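Local structure of metalloprotease stcE (Escherichia coli, 4DNY) at residues H58-R63 and V84-Y89; D67-Q72 and T92-D97; S47-N52 and P74-K79. The protein probably acts as a secreted zinc metalloprotease of the metzincin type that cleaves mucin-like O-linked glycoproteins, helping enterohemorrhagic E. coli adhere and evade immunity. One frame throughout, in Å; residues are numbered along the deposited sequence.

Contact 1. Residues H58-R63 and V84-Y89; sequences HTANGR and VSSAGY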
loop_
_atom_site.group_PDB
_atom_site.type_symbol
_atom_site.label_atom_id
_atom_site.label_comp_id
_atom_site.label_asym_id
_atom_site.label_seq_id
_atom_site.Cartn_x
_atom_site.Cartn_y
_atom_site.Cartn_z
ATOM N N HIS A 58 -2.164 8.153 -0.984
ATOM C CA HIS A 58 -3.050 8.927 -1.890
ATOM C C HIS A 58 -2.240 9.403 -3.074
ATOM O O HIS A 58 -1.408 10.302 -2.940
ATOM C CB HIS A 58 -3.569 10.157 -1.178
ATOM C CG HIS A 58 -4.518 9.868 -0.073
ATOM N ND1 HIS A 58 -4.955 10.869 0.784
ATOM C CD2 HIS A 58 -4.969 8.694 0.439
ATOM C CE1 HIS A 58 -5.770 10.307 1.670
ATOM N NE2 HIS A 58 -5.790 8.987 1.500
ATOM N N THR A 59 -2.438 8.777 -4.253
ATOM C CA THR A 59 -1.859 9.296 -5.490
ATOM C C THR A 59 -2.836 10.317 -6.081
ATOM O O THR A 59 -4.065 10.209 -5.860
ATOM C CB THR A 59 -1.551 8.190 -6.461
ATOM O OG1 THR A 59 -2.699 7.367 -6.596
ATOM C CG2 THR A 59 -0.318 7.337 -5.998
ATOM N N ALA A 60 -2.324 11.270 -6.821
ATOM C CA ALA A 60 -3.152 12.323 -7.416
ATOM C C ALA A 60 -2.472 12.832 -8.639
ATOM O O ALA A 60 -1.311 12.496 -8.908
ATOM C CB ALA A 60 -3.375 13.467 -6.369
ATOM N N ASN A 61 -3.185 13.679 -9.426
ATOM C CA ASN A 61 -2.533 14.339 -10.533
ATOM C C ASN A 61 -1.355 15.185 -9.997
ATOM O O ASN A 61 -1.474 15.899 -9.005
ATOM C CB ASN A 61 -3.530 15.178 -11.292
ATOM C CG ASN A 61 -4.540 14.349 -12.096
ATOM O OD1 ASN A 61 -4.221 13.201 -12.474
ATOM N ND2 ASN A 61 -5.702 14.916 -12.367
ATOM N N GLY A 62 -0.205 14.984 -10.632
ATOM C CA GLY A 62 1.017 15.647 -10.208
ATOM C C GLY A 62 1.721 14.957 -9.053
ATOM O O GLY A 62 2.721 15.497 -8.543
ATOM N N ARG A 63 1.183 13.836 -8.613
ATOM C CA ARG A 63 1.668 13.147 -7.410
ATOM C C ARG A 63 1.464 11.662 -7.572
ATOM O O ARG A 63 0.604 11.053 -6.907
ATOM C CB ARG A 63 0.898 13.676 -6.206
ATOM C CG ARG A 63 1.459 13.214 -4.862
ATOM C CD ARG A 63 0.341 12.970 -3.849
ATOM N NE ARG A 63 -0.478 14.155 -3.686
ATOM C CZ ARG A 63 -1.696 14.181 -3.162
ATOM N NH1 ARG A 63 -2.332 15.333 -3.045
ATOM N NH2 ARG A 63 -2.297 13.081 -2.745
ATOM N N VAL A 84 -5.674 5.065 -2.308
ATOM C CA VAL A 84 -6.733 5.859 -2.895
ATOM C C VAL A 84 -6.195 6.687 -4.025
ATOM O O VAL A 84 -5.324 7.537 -3.796
ATOM C CB VAL A 84 -7.423 6.790 -1.823
ATOM C CG1 VAL A 84 -8.590 7.555 -2.474
ATOM C CG2 VAL A 84 -7.826 5.992 -0.604
ATOM N N SER A 85 -6.619 6.393 -5.253
ATOM C CA SER A 85 -6.102 7.102 -6.425
ATOM C C SER A 85 -7.051 8.213 -6.876
ATOM O O SER A 85 -8.223 7.974 -7.184
ATOM C CB SER A 85 -5.921 6.167 -7.594
ATOM O OG SER A 85 -5.647 6.959 -8.747
ATOM N N SER A 86 -6.497 9.411 -6.999
ATOM C CA SER A 86 -7.190 10.495 -7.721
ATOM C C SER A 86 -6.316 10.919 -8.907
ATOM O O SER A 86 -6.441 12.024 -9.434
ATOM C CB SER A 86 -7.565 11.669 -6.779
ATOM O OG SER A 86 -6.435 12.170 -6.121
ATOM N N ALA A 87 -5.424 10.017 -9.341
ATOM C CA ALA A 87 -4.492 10.278 -10.462
ATOM C C ALA A 87 -5.077 9.696 -11.754
ATOM O O ALA A 87 -5.440 8.522 -11.779
ATOM C CB ALA A 87 -3.148 9.637 -10.202
ATOM N N GLY A 88 -5.122 10.501 -12.793
ATOM C CA GLY A 88 -5.566 10.032 -14.115
ATOM C C GLY A 88 -4.757 8.876 -14.631
ATOM O O GLY A 88 -5.316 7.904 -15.176
ATOM N N TYR A 89 -3.437 8.924 -14.463
ATOM C CA TYR A 89 -2.592 7.797 -14.826
ATOM C C TYR A 89 -2.782 6.620 -13.907
ATOM O O TYR A 89 -2.920 6.789 -12.703
ATOM C CB TYR A 89 -1.083 8.151 -14.853
ATOM C CG TYR A 89 -0.649 9.161 -15.885
ATOM C CD1 TYR A 89 -1.142 9.143 -17.153
ATOM C CD2 TYR A 89 0.324 10.055 -15.582
ATOM C CE1 TYR A 89 -0.703 10.055 -18.121
ATOM C CE2 TYR A 89 0.755 10.983 -16.550
ATOM C CZ TYR A 89 0.247 10.966 -17.806
ATOM O OH TYR A 89 0.672 11.885 -18.757
HETATM O O HOH W 1 -2.081 11.303 -13.103
HETATM O O HOH W 2 -5.711 14.845 -8.505
#
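Asn61 OD1 does the work of a backbone carbonyl toward Gly88 N, accepting its hydrogen at 2.9 Å in a nearly straight bond (N-H...O 176°). It thereby carries the pairing of two parallel strands of the beta-sandwich domain past their last firm bridge, Thr59 with Ser85. The axes of the short strands 58-60 and 84-86 lie 13° apart, and both belong to the mixed five-stranded sheet. Asn61 CG, anti to its own carbonyl carbon (chi1 -71°), comes to 4.0 Å from Gly88 N. OD1 also accepts from a water that takes the N-H of Tyr89; a second water accepts from Asn61 N and donates to Ser86 O. Next to the last firm bridge, Ser86 N gives its hydrogen to Thr59 O at 2.8 Å, from above the carbonyl plane; a second bond from Ser86 OG is doubtful, because that residue was modelled in two conformers. Val84 O is held more loosely, by a weak bond from Thr59 N at 3.2 Å and a C-H...O contact from His58 CA. On one sheet face the His58 ring lies beside Val84, CD2 being 3.8 Å from CB, while its NE2 bonds to Glu56. Arg63 NH2 bonds to His58 O at 2.9 Å, and Ala60 CB sits over the guanidinium centre. Ser85 OG closes an ST turn by accepting from Ala87 N at 3.1 Å.

Contact 2. Residues D67-Q72 and T92-D97; sequences DIYLPQ and TVFYGD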
loop_
_atom_site.group_PDB
_atom_site.type_symbol
_atom_site.label_atom_id
_atom_site.label_comp_id
_atom_site.label_asym_id
_atom_site.label_seq_id
_atom_site.Cartn_x
_atom_site.Cartn_y
_atom_site.Cartn_z
ATOM N N ASP A 67 4.860 2.396 -10.697
ATOM C CA ASP A 67 4.955 1.102 -10.057
ATOM C C ASP A 67 5.121 1.299 -8.599
ATOM O O ASP A 67 5.941 2.069 -8.183
ATOM C CB ASP A 67 6.158 0.290 -10.574
ATOM C CG ASP A 67 6.062 -0.022 -12.079
ATOM O OD1 ASP A 67 4.966 -0.227 -12.591
ATOM O OD2 ASP A 67 7.129 -0.100 -12.730
ATOM N N ILE A 68 4.347 0.561 -7.817
ATOM C CA ILE A 68 4.420 0.602 -6.385
ATOM C C ILE A 68 4.559 -0.806 -5.830
ATOM O O ILE A 68 3.736 -1.673 -6.087
ATOM C CB ILE A 68 3.125 1.196 -5.807
ATOM C CG1 ILE A 68 2.958 2.647 -6.387
ATOM C CG2 ILE A 68 3.153 1.186 -4.264
ATOM C CD1 ILE A 68 1.564 3.213 -6.235
ATOM N N TYR A 69 5.564 -0.996 -4.966
ATOM C CA TYR A 69 5.866 -2.323 -4.453
ATOM C C TYR A 69 5.547 -2.443 -2.970
ATOM O O TYR A 69 6.052 -1.655 -2.157
ATOM C CB TYR A 69 7.348 -2.640 -4.659
ATOM C CG TYR A 69 7.725 -2.750 -6.131
ATOM C CD1 TYR A 69 7.683 -3.950 -6.792
ATOM C CD2 TYR A 69 8.098 -1.602 -6.848
ATOM C CE1 TYR A 69 8.064 -4.042 -8.127
ATOM C CE2 TYR A 69 8.463 -1.686 -8.189
ATOM C CZ TYR A 69 8.406 -2.926 -8.812
ATOM O OH TYR A 69 8.764 -3.029 -10.162
ATOM N N LEU A 70 4.747 -3.446 -2.589
ATOM C CA LEU A 70 4.558 -3.681 -1.172
ATOM C C LEU A 70 5.766 -4.471 -0.605
ATOM O O LEU A 70 6.279 -5.346 -1.261
ATOM C CB LEU A 70 3.233 -4.418 -0.952
ATOM C CG LEU A 70 1.955 -3.720 -1.372
ATOM C CD1 LEU A 70 0.753 -4.439 -0.707
ATOM C CD2 LEU A 70 1.912 -2.250 -0.912
ATOM N N PRO A 71 6.231 -4.095 0.588
ATOM C CA PRO A 71 7.389 -4.787 1.182
ATOM C C PRO A 71 7.074 -6.201 1.663
ATOM O O PRO A 71 5.897 -6.554 1.867
ATOM C CB PRO A 71 7.746 -3.872 2.324
ATOM C CG PRO A 71 6.401 -3.246 2.774
ATOM C CD PRO A 71 5.680 -3.059 1.486
ATOM N N GLN A 72 8.126 -7.001 1.914
ATOM C CA GLN A 72 7.992 -8.286 2.541
ATOM C C GLN A 72 8.850 -8.299 3.795
ATOM O O GLN A 72 9.869 -7.633 3.852
ATOM C CB GLN A 72 8.464 -9.402 1.610
ATOM C CG GLN A 72 7.643 -9.589 0.360
ATOM C CD GLN A 72 6.289 -10.250 0.623
ATOM O OE1 GLN A 72 6.190 -11.160 1.444
ATOM N NE2 GLN A 72 5.295 -9.868 -0.147
ATOM N N THR A 92 0.568 0.331 -11.081
ATOM C CA THR A 92 0.533 -1.113 -10.816
ATOM C C THR A 92 1.029 -1.275 -9.388
ATOM O O THR A 92 2.121 -0.754 -9.049
ATOM C CB THR A 92 1.424 -1.919 -11.771
ATOM O OG1 THR A 92 0.951 -1.699 -13.122
ATOM C CG2 THR A 92 1.345 -3.406 -11.395
ATOM N N VAL A 93 0.264 -1.995 -8.552
ATOM C CA VAL A 93 0.703 -2.367 -7.206
ATOM C C VAL A 93 1.117 -3.815 -7.216
ATOM O O VAL A 93 0.323 -4.696 -7.564
ATOM C CB VAL A 93 -0.387 -2.171 -6.173
ATOM C CG1 VAL A 93 0.104 -2.636 -4.779
ATOM C CG2 VAL A 93 -0.834 -0.665 -6.158
ATOM N N PHE A 94 2.373 -4.057 -6.864
ATOM C CA PHE A 94 2.952 -5.388 -6.805
ATOM C C PHE A 94 2.930 -5.874 -5.366
ATOM O O PHE A 94 3.406 -5.174 -4.442
ATOM C CB PHE A 94 4.415 -5.359 -7.332
ATOM C CG PHE A 94 4.543 -4.938 -8.751
ATOM C CD1 PHE A 94 4.505 -5.871 -9.763
ATOM C CD2 PHE A 94 4.714 -3.556 -9.089
ATOM C CE1 PHE A 94 4.641 -5.446 -11.068
ATOM C CE2 PHE A 94 4.790 -3.164 -10.389
ATOM C CZ PHE A 94 4.741 -4.129 -11.376
ATOM N N TYR A 95 2.430 -7.100 -5.175
ATOM C CA TYR A 95 2.308 -7.656 -3.853
ATOM C C TYR A 95 2.568 -9.164 -3.925
ATOM O O TYR A 95 1.760 -9.913 -4.449
ATOM C CB TYR A 95 0.959 -7.307 -3.220
ATOM C CG TYR A 95 -0.270 -7.777 -3.926
ATOM C CD1 TYR A 95 -1.088 -8.761 -3.383
ATOM C CD2 TYR A 95 -0.662 -7.198 -5.138
ATOM C CE1 TYR A 95 -2.258 -9.152 -4.034
ATOM C CE2 TYR A 95 -1.817 -7.541 -5.761
ATOM C CZ TYR A 95 -2.621 -8.552 -5.253
ATOM O OH TYR A 95 -3.811 -8.940 -5.832
ATOM N N GLY A 96 3.702 -9.595 -3.365
ATOM C CA GLY A 96 4.150 -10.984 -3.564
ATOM C C GLY A 96 4.316 -11.316 -5.029
ATOM O O GLY A 96 4.982 -10.579 -5.743
ATOM N N ASP A 97 3.705 -12.412 -5.471
ATOM C CA ASP A 97 3.738 -12.873 -6.864
ATOM C C ASP A 97 2.610 -12.268 -7.689
ATOM O O ASP A 97 2.477 -12.582 -8.879
ATOM C CB ASP A 97 3.572 -14.412 -6.907
ATOM C CG ASP A 97 4.786 -15.160 -6.365
ATOM O OD1 ASP A 97 5.882 -14.570 -6.364
ATOM O OD2 ASP A 97 4.602 -16.308 -5.923
HETATM O O HOH W 3 5.667 -7.813 -2.175
#
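A water gripped by Leu70, Gln72 and Gly96 links the two segments, donating to Leu70 O at 2.7 Å and accepting from both Gln72 NE2 and Gly96 N; Gln72 OE1 bonds to Tyr112 OH. It sits beyond a parallel beta pairing inside the beta-sandwich domain, between strands 67-69 and 91-95 of a three-stranded mixed sheet, with the short axes 23° apart. Phe94 N donates to Ile68 O at 2.9 Å, and Val93 CA adds a C-H...O contact to that oxygen at 3.3 Å. Ile68 N to Thr92 O and Leu70 N to Phe94 O complete the backbone bonding. Tyr69 and Phe94 both carry CG anti to the carbonyl carbon, beside the backbone N, which sends the rings the same way into an offset stack, centroids 4.6 Å apart and planes at 13°. Phe94 CD2 lies 3.5 Å above the Tyr69 ring, toward its rim. Thr92 CG2 lies 3.5 Å above the other face of Phe94, also toward the rim, so that ring is flanked on both sides. Asp67 OD1 meets it in its plane, 3.7 Å from CE2, with the carboxylate turned 80° to it; this edge-on approach would suit the slightly positive C-H rim. On the side bearing Ile68 and Val93, Phe83 of strand 80-86 covers both, and Leu70 CG packs on Val93 CG1. Farther along, Leu70 CD1 lies 3.8 Å from Tyr95 CB.

Contact 3. Residues S47-N52 and P74-K79; sequences SHLTNN and PDLEGK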
loop_
_atom_site.group_PDB
_atom_site.type_symbol
_atom_site.label_atom_id
_atom_site.label_comp_id
_atom_site.label_asym_id
_atom_site.label_seq_id
_atom_site.Cartn_x
_atom_site.Cartn_y
_atom_site.Cartn_z
ATOM N N SER A 47 9.211 1.058 6.484
ATOM C CA SER A 47 9.667 1.948 7.590
ATOM C C SER A 47 8.449 2.568 8.317
ATOM O O SER A 47 8.394 2.598 9.522
ATOM C CB SER A 47 10.623 3.049 7.079
ATOM O OG SER A 47 9.927 3.846 6.138
ATOM N N HIS A 48 7.476 3.038 7.546
ATOM C CA HIS A 48 6.268 3.624 8.146
ATOM C C HIS A 48 5.393 2.646 8.893
ATOM O O HIS A 48 4.787 2.986 9.921
ATOM C CB HIS A 48 5.468 4.407 7.064
ATOM C CG HIS A 48 6.148 5.670 6.651
ATOM N ND1 HIS A 48 6.567 6.621 7.566
ATOM C CD2 HIS A 48 6.489 6.124 5.430
ATOM C CE1 HIS A 48 7.153 7.609 6.909
ATOM N NE2 HIS A 48 7.098 7.338 5.614
ATOM N N LEU A 49 5.445 1.369 8.499
ATOM C CA LEU A 49 4.702 0.340 9.190
ATOM C C LEU A 49 5.324 -0.137 10.494
ATOM O O LEU A 49 4.690 -0.821 11.281
ATOM C CB LEU A 49 4.436 -0.855 8.250
ATOM C CG LEU A 49 3.396 -0.639 7.124
ATOM C CD1 LEU A 49 3.315 -1.830 6.192
ATOM C CD2 LEU A 49 2.006 -0.327 7.768
ATOM N N THR A 50 6.571 0.259 10.736
ATOM C CA THR A 50 7.188 -0.109 12.013
ATOM C C THR A 50 6.492 0.592 13.181
ATOM O O THR A 50 6.458 0.049 14.295
ATOM C CB THR A 50 8.734 0.118 11.997
ATOM O OG1 THR A 50 9.004 1.478 11.775
ATOM C CG2 THR A 50 9.382 -0.703 10.913
ATOM N N ASN A 51 5.988 1.797 12.949
ATOM C CA ASN A 51 5.287 2.572 14.009
ATOM C C ASN A 51 3.801 2.838 13.765
ATOM O O ASN A 51 3.158 3.577 14.537
ATOM C CB ASN A 51 6.022 3.890 14.267
ATOM C CG ASN A 51 7.419 3.664 14.815
ATOM O OD1 ASN A 51 8.381 4.113 14.200
ATOM N ND2 ASN A 51 7.538 2.932 15.940
ATOM N N ASN A 52 3.253 2.245 12.694
ATOM C CA ASN A 52 1.851 2.392 12.330
ATOM C C ASN A 52 1.213 1.083 11.953
ATOM O O ASN A 52 1.854 0.262 11.294
ATOM C CB ASN A 52 1.718 3.346 11.133
ATOM C CG ASN A 52 2.123 4.777 11.495
ATOM O OD1 ASN A 52 1.317 5.511 12.043
ATOM N ND2 ASN A 52 3.360 5.167 11.195
ATOM N N PRO A 74 9.055 -10.209 8.168
ATOM C CA PRO A 74 8.374 -10.682 9.339
ATOM C C PRO A 74 7.610 -9.611 10.130
ATOM O O PRO A 74 6.481 -9.869 10.592
ATOM C CB PRO A 74 9.522 -11.263 10.195
ATOM C CG PRO A 74 10.626 -11.502 9.293
ATOM C CD PRO A 74 10.492 -10.579 8.138
ATOM N N ASP A 75 8.196 -8.422 10.262
ATOM C CA ASP A 75 7.630 -7.385 11.084
ATOM C C ASP A 75 6.363 -6.750 10.511
ATOM O O ASP A 75 5.769 -5.868 11.143
ATOM C CB ASP A 75 8.684 -6.312 11.416
ATOM C CG ASP A 75 9.273 -5.636 10.190
ATOM O OD1 ASP A 75 9.093 -6.093 9.046
ATOM O OD2 ASP A 75 9.957 -4.622 10.412
ATOM N N LEU A 76 5.947 -7.221 9.332
ATOM C CA LEU A 76 4.707 -6.707 8.667
ATOM C C LEU A 76 3.445 -7.471 9.091
ATOM O O LEU A 76 2.342 -7.174 8.645
ATOM C CB LEU A 76 4.868 -6.794 7.152
ATOM C CG LEU A 76 5.928 -5.904 6.478
ATOM C CD1 LEU A 76 6.165 -6.297 5.047
ATOM C CD2 LEU A 76 5.612 -4.407 6.619
ATOM N N GLU A 77 3.587 -8.450 9.953
ATOM C CA GLU A 77 2.477 -9.257 10.390
ATOM C C GLU A 77 1.302 -8.417 10.894
ATOM O O GLU A 77 1.445 -7.603 11.816
ATOM C CB GLU A 77 2.948 -10.212 11.466
ATOM C CG GLU A 77 2.130 -11.363 11.692
ATOM C CD GLU A 77 1.860 -12.232 10.461
ATOM O OE1 GLU A 77 2.709 -12.332 9.497
ATOM O OE2 GLU A 77 0.753 -12.690 10.491
ATOM N N GLY A 78 0.147 -8.630 10.275
ATOM C CA GLY A 78 -1.094 -7.934 10.604
ATOM C C GLY A 78 -1.194 -6.494 10.124
ATOM O O GLY A 78 -2.231 -5.827 10.360
ATOM N N LYS A 79 -0.156 -6.004 9.491
ATOM C CA LYS A 79 -0.140 -4.636 8.992
ATOM C C LYS A 79 -1.021 -4.504 7.755
ATOM O O LYS A 79 -1.231 -5.439 7.004
ATOM C CB LYS A 79 1.294 -4.195 8.656
ATOM C CG LYS A 79 2.216 -4.184 9.838
ATOM C CD LYS A 79 1.794 -3.205 10.904
ATOM C CE LYS A 79 2.778 -3.146 12.093
ATOM N NZ LYS A 79 2.639 -1.984 12.942
#
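Leu49 and Lys79 bring the two backbones closest, yet their CA atoms remain 6.9 Å apart, so the join is made through side chains, one of which bonds to main-chain oxygens. The contact ties helix 43-49 to a type II beta turn, Leu76 to Lys79, just ahead of strand 80-86 of the beta-sandwich domain. Gly78 takes the positive phi that this turn requires. From the turn, the Lys79 chain bends at chi2 (-63°), which places CD, and then extends past Leu49 so that NZ reaches two backbone carbonyls. One bond, to Leu49 O at 2.9 Å, lies nearly along the C=O axis (C=O...N 165°); the other, to Asn52 O, also 2.9 Å, comes from above the carbonyl plane at 111°. Together these oxygens probably help to stabilise the positive charge of NZ. Leu49 slides past the lysine in the opposing direction, its CD1 4.0 Å from Lys79 CB. The same methyl meets Leu76 CD2 at 3.5 Å, tighter than usual van der Waals contact, with the two leucines crossing at about a right angle. Leu49 also rests on Val55 of strand 54-60. At the exposed side Thr50 CG2 approaches Asp75 OD2, whose partner oxygen OD1 bonds to His46. Within segment 47-52, Asn52 ND2 reaches His48 O at 2.9 Å, and Ser47 O accepts from Thr50 N as well as from Thr50 OG1, the latter at 2.6 Å.

All three contacts are partly buried. Contacts 1 and 2 are both parallel strand pairs, but in different sheets of the sandwich, with centres about 17 Å apart; contact 3 joins a helix to a turn by a lysine reaching backbone carbonyls and a leucine pair. Contact 2 lies nearest the chain's centre, about 8 Å away, and relies on aromatic and aliphatic packing around its backbone bonds. Contact 1, about 14 Å out, is more polar, its strands running into exposed loops joined by an asparagine and waters. Contact 3 lies across the centre from contact 1, yet strand 54-60 serves both, through Val55 beside Leu49. Contacts 2 and 3 meet directly, Pro71 O lying 3.2 Å from Leu76 CD1.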